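PDB 6SWG: periphilin-1, which probably acts as a subunit of the HUSH complex, which silences transposable elements and other repetitive DNA, its helical C-terminal domain serving in assembly of the complex. Local coordinates for residues K33-V38 and V80-H85. Sequence-based numbering, arbitrary orientation.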
ATOM      1  N   LYS B  33     -14.899 -15.579   3.642  1.00 77.13           N
ATOM      2  CA  LYS B  33     -14.905 -14.274   4.289  1.00 81.56           C
ATOM      3  C   LYS B  33     -13.498 -13.671   4.327  1.00 81.17           C
ATOM      4  O   LYS B  33     -13.314 -12.474   4.029  1.00 82.52           O
ATOM      5  CB  LYS B  33     -15.511 -14.401   5.677  1.00 84.46           C
ATOM      6  CG  LYS B  33     -15.497 -13.104   6.425  1.00 95.08           C
ATOM      7  CD  LYS B  33     -16.190 -13.259   7.780  1.00106.07           C
ATOM      8  CE  LYS B  33     -16.244 -11.942   8.603  1.00113.63           C
ATOM      9  NZ  LYS B  33     -17.164 -12.143   9.819  1.00119.55           N
ATOM     10  N   GLU B  34     -12.494 -14.491   4.646  1.00 79.85           N
ATOM     11  CA  GLU B  34     -11.117 -14.012   4.683  1.00 84.14           C
ATOM     12  C   GLU B  34     -10.669 -13.500   3.309  1.00 83.65           C
ATOM     13  O   GLU B  34     -10.081 -12.413   3.195  1.00 78.67           O
ATOM     14  CB  GLU B  34     -10.212 -15.115   5.190  1.00 89.22           C
ATOM     15  CG  GLU B  34      -8.732 -14.862   5.018  1.00 93.80           C
ATOM     16  CD  GLU B  34      -7.930 -16.183   5.169  1.00 98.33           C
ATOM     17  OE1 GLU B  34      -8.077 -17.096   4.312  1.00 98.36           O
ATOM     18  OE2 GLU B  34      -7.171 -16.323   6.148  1.00 99.93           O
ATOM     19  N   ILE B  35     -10.939 -14.270   2.251  1.00 82.50           N
ATOM     20  CA  ILE B  35     -10.544 -13.827   0.919  1.00 81.44           C
ATOM     21  C   ILE B  35     -11.222 -12.501   0.600  1.00 81.42           C
ATOM     22  O   ILE B  35     -10.625 -11.624  -0.019  1.00 81.01           O
ATOM     23  CB  ILE B  35     -10.920 -14.899  -0.127  1.00 80.44           C
ATOM     24  CG1 ILE B  35     -10.091 -16.180   0.036  1.00 80.86           C
ATOM     25  CG2 ILE B  35     -10.886 -14.350  -1.578  1.00 72.22           C
ATOM     26  CD1 ILE B  35     -10.740 -17.371  -0.797  1.00 79.38           C
ATOM     27  N   GLU B  36     -12.490 -12.346   0.975  1.00 85.89           N
ATOM     28  CA  GLU B  36     -13.163 -11.103   0.629  1.00 90.66           C
ATOM     29  C   GLU B  36     -12.548  -9.945   1.409  1.00 86.26           C
ATOM     30  O   GLU B  36     -12.363  -8.862   0.873  1.00 81.47           O
ATOM     31  CB  GLU B  36     -14.669 -11.251   0.855  1.00100.79           C
ATOM     32  CG  GLU B  36     -15.258 -12.313  -0.073  1.00108.88           C
ATOM     33  CD  GLU B  36     -16.780 -12.539   0.057  1.00114.15           C
ATOM     34  OE1 GLU B  36     -17.402 -12.916  -0.955  1.00114.38           O
ATOM     35  OE2 GLU B  36     -17.341 -12.455   1.172  1.00116.72           O
ATOM     36  N   GLN B  37     -12.169 -10.154   2.658  1.00 84.97           N
ATOM     37  CA  GLN B  37     -11.557  -9.049   3.375  1.00 88.27           C
ATOM     38  C   GLN B  37     -10.250  -8.648   2.702  1.00 84.64           C
ATOM     39  O   GLN B  37      -9.973  -7.456   2.464  1.00 80.97           O
ATOM     40  CB  GLN B  37     -11.311  -9.444   4.831  1.00 91.21           C
ATOM     41  CG  GLN B  37     -12.593  -9.615   5.554  1.00 98.05           C
ATOM     42  CD  GLN B  37     -12.420 -10.171   6.951  1.00108.38           C
ATOM     43  OE1 GLN B  37     -11.387 -10.780   7.293  1.00111.46           O
ATOM     44  NE2 GLN B  37     -13.455  -9.993   7.780  1.00112.80           N
ATOM     45  N   VAL B  38      -9.433  -9.637   2.379  1.00 84.77           N
ATOM     46  CA  VAL B  38      -8.176  -9.309   1.730  1.00 86.37           C
ATOM     47  C   VAL B  38      -8.449  -8.579   0.425  1.00 84.78           C
ATOM     48  O   VAL B  38      -7.816  -7.559   0.125  1.00 83.59           O
ATOM     49  CB  VAL B  38      -7.327 -10.570   1.525  1.00 89.10           C
ATOM     50  CG1 VAL B  38      -6.137 -10.228   0.680  1.00 87.55           C
ATOM     51  CG2 VAL B  38      -6.908 -11.153   2.890  1.00 88.49           C
ATOM     52  N   VAL B  80     -10.877 -15.948  -6.737  1.00 83.12           N
ATOM     53  CA  VAL B  80     -11.719 -17.063  -7.134  1.00 84.15           C
ATOM     54  C   VAL B  80     -10.907 -18.352  -7.162  1.00 84.94           C
ATOM     55  O   VAL B  80     -11.298 -19.368  -6.533  1.00 82.64           O
ATOM     56  CB  VAL B  80     -12.366 -16.775  -8.494  1.00 86.48           C
ATOM     57  CG1 VAL B  80     -13.122 -18.014  -9.003  1.00 83.82           C
ATOM     58  CG2 VAL B  80     -13.194 -15.458  -8.411  1.00 84.13           C
ATOM     59  N   GLU B  81      -9.716 -18.315  -7.818  1.00 83.92           N
ATOM     60  CA  GLU B  81      -8.909 -19.526  -7.878  1.00 84.07           C
ATOM     61  C   GLU B  81      -8.551 -19.995  -6.475  1.00 81.33           C
ATOM     62  O   GLU B  81      -8.614 -21.188  -6.182  1.00 79.40           O
ATOM     63  CB  GLU B  81      -7.647 -19.349  -8.691  1.00 92.29           C
ATOM     64  CG  GLU B  81      -7.354 -20.658  -9.430  1.00110.54           C
ATOM     65  CD  GLU B  81      -6.837 -21.798  -8.493  1.00124.12           C
ATOM     66  OE1 GLU B  81      -5.870 -21.508  -7.727  1.00128.34           O
ATOM     67  OE2 GLU B  81      -7.411 -22.955  -8.484  1.00126.90           O
ATOM     68  N   GLU B  82      -8.234 -19.057  -5.580  1.00 83.31           N
ATOM     69  CA  GLU B  82      -7.823 -19.403  -4.232  1.00 86.91           C
ATOM     70  C   GLU B  82      -8.905 -20.219  -3.547  1.00 84.27           C
ATOM     71  O   GLU B  82      -8.648 -21.325  -3.061  1.00 78.55           O
ATOM     72  CB  GLU B  82      -7.551 -18.125  -3.449  1.00 91.97           C
ATOM     73  CG  GLU B  82      -7.231 -18.407  -2.016  1.00 99.69           C
ATOM     74  CD  GLU B  82      -6.632 -17.208  -1.271  1.00 99.64           C
ATOM     75  OE1 GLU B  82      -6.555 -16.108  -1.863  1.00 97.65           O
ATOM     76  OE2 GLU B  82      -6.180 -17.414  -0.109  1.00 99.73           O
ATOM     77  N   LEU B  83     -10.169 -19.764  -3.670  1.00 87.95           N
ATOM     78  CA  LEU B  83     -11.259 -20.459  -2.997  1.00 84.64           C
ATOM     79  C   LEU B  83     -11.426 -21.859  -3.584  1.00 80.64           C
ATOM     80  O   LEU B  83     -11.565 -22.849  -2.837  1.00 76.43           O
ATOM     81  CB  LEU B  83     -12.548 -19.655  -3.120  1.00 81.90           C
ATOM     82  CG  LEU B  83     -13.725 -20.362  -2.436  1.00 82.70           C
ATOM     83  CD1 LEU B  83     -13.510 -20.575  -0.972  1.00 81.21           C
ATOM     84  CD2 LEU B  83     -15.007 -19.542  -2.637  1.00 82.07           C
ATOM     85  N   LYS B  84     -11.325 -21.975  -4.917  1.00 81.43           N
ATOM     86  CA  LYS B  84     -11.440 -23.311  -5.511  1.00 83.66           C
ATOM     87  C   LYS B  84     -10.323 -24.210  -5.012  1.00 87.75           C
ATOM     88  O   LYS B  84     -10.574 -25.328  -4.538  1.00 89.03           O
ATOM     89  CB  LYS B  84     -11.438 -23.257  -7.023  1.00 90.95           C
ATOM     90  CG  LYS B  84     -12.666 -22.615  -7.574  1.00108.97           C
ATOM     91  CD  LYS B  84     -12.609 -22.572  -9.104  1.00112.17           C
ATOM     92  CE  LYS B  84     -13.837 -21.878  -9.669  1.00111.44           C
ATOM     93  NZ  LYS B  84     -13.987 -21.905 -11.171  1.00113.97           N
ATOM     94  N   HIS B  85      -9.105 -23.675  -4.962  1.00 91.54           N
ATOM     95  CA  HIS B  85      -7.994 -24.452  -4.432  1.00 89.18           C
ATOM     96  C   HIS B  85      -8.324 -24.984  -3.048  1.00 79.16           C
ATOM     97  O   HIS B  85      -8.206 -26.194  -2.802  1.00 76.36           O
ATOM     98  CB  HIS B  85      -6.717 -23.644  -4.376  1.00 94.04           C
ATOM     99  CG  HIS B  85      -5.516 -24.513  -4.300  1.00 99.78           C
ATOM    100  ND1 HIS B  85      -4.693 -24.544  -3.200  1.00102.01           N
ATOM    101  CD2 HIS B  85      -5.036 -25.441  -5.160  1.00105.17           C
ATOM    102  CE1 HIS B  85      -3.735 -25.429  -3.401  1.00103.25           C
ATOM    103  NE2 HIS B  85      -3.917 -25.977  -4.586  1.00105.49           N
TER
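I35 and L83 mark the closest approach of two antiparallel helical turns, their CA atoms 7.7 Å apart, and illustrate how one branched residue can bridge two arms of a helical hairpin at a single level. Residues 33-38 and 80-85 keep their own backbone hydrogen bonding, and packing of I35 on E82 and L83 links them. The I35 side chain leaves its helix toward the partner. Its CG1 is anti to the carbonyl carbon (chi1 -68°), and the extended ethyl arm carries CD1 to within 3.7 Å of L83 CB, the two side chains crossing at about a right angle. CD1 also lies 3.8 Å from L83 N, so the methyl rests on the backbone of the opposing helix. E82 runs past I35 in the reverse sense: with CG anti to its backbone N (chi1 175°), it lays the flat face of its carboxylate over the ethyl arm, CD standing 3.8 Å from I35 CG1. Thus the aliphatic seam is bordered by a charged group. E82 OE2 comes 4.8 Å from E34 OE1, a like-charge approach probably eased by K31, which forms a salt bridge with E34 and a weak, long ion pair with E82. The contact joins helix 23-56 to helix 61-93, the two long arms of the hairpin, while a chain of a different protein packs apolar side chains against V80, L83 and K84, extending the bundle beyond this pair.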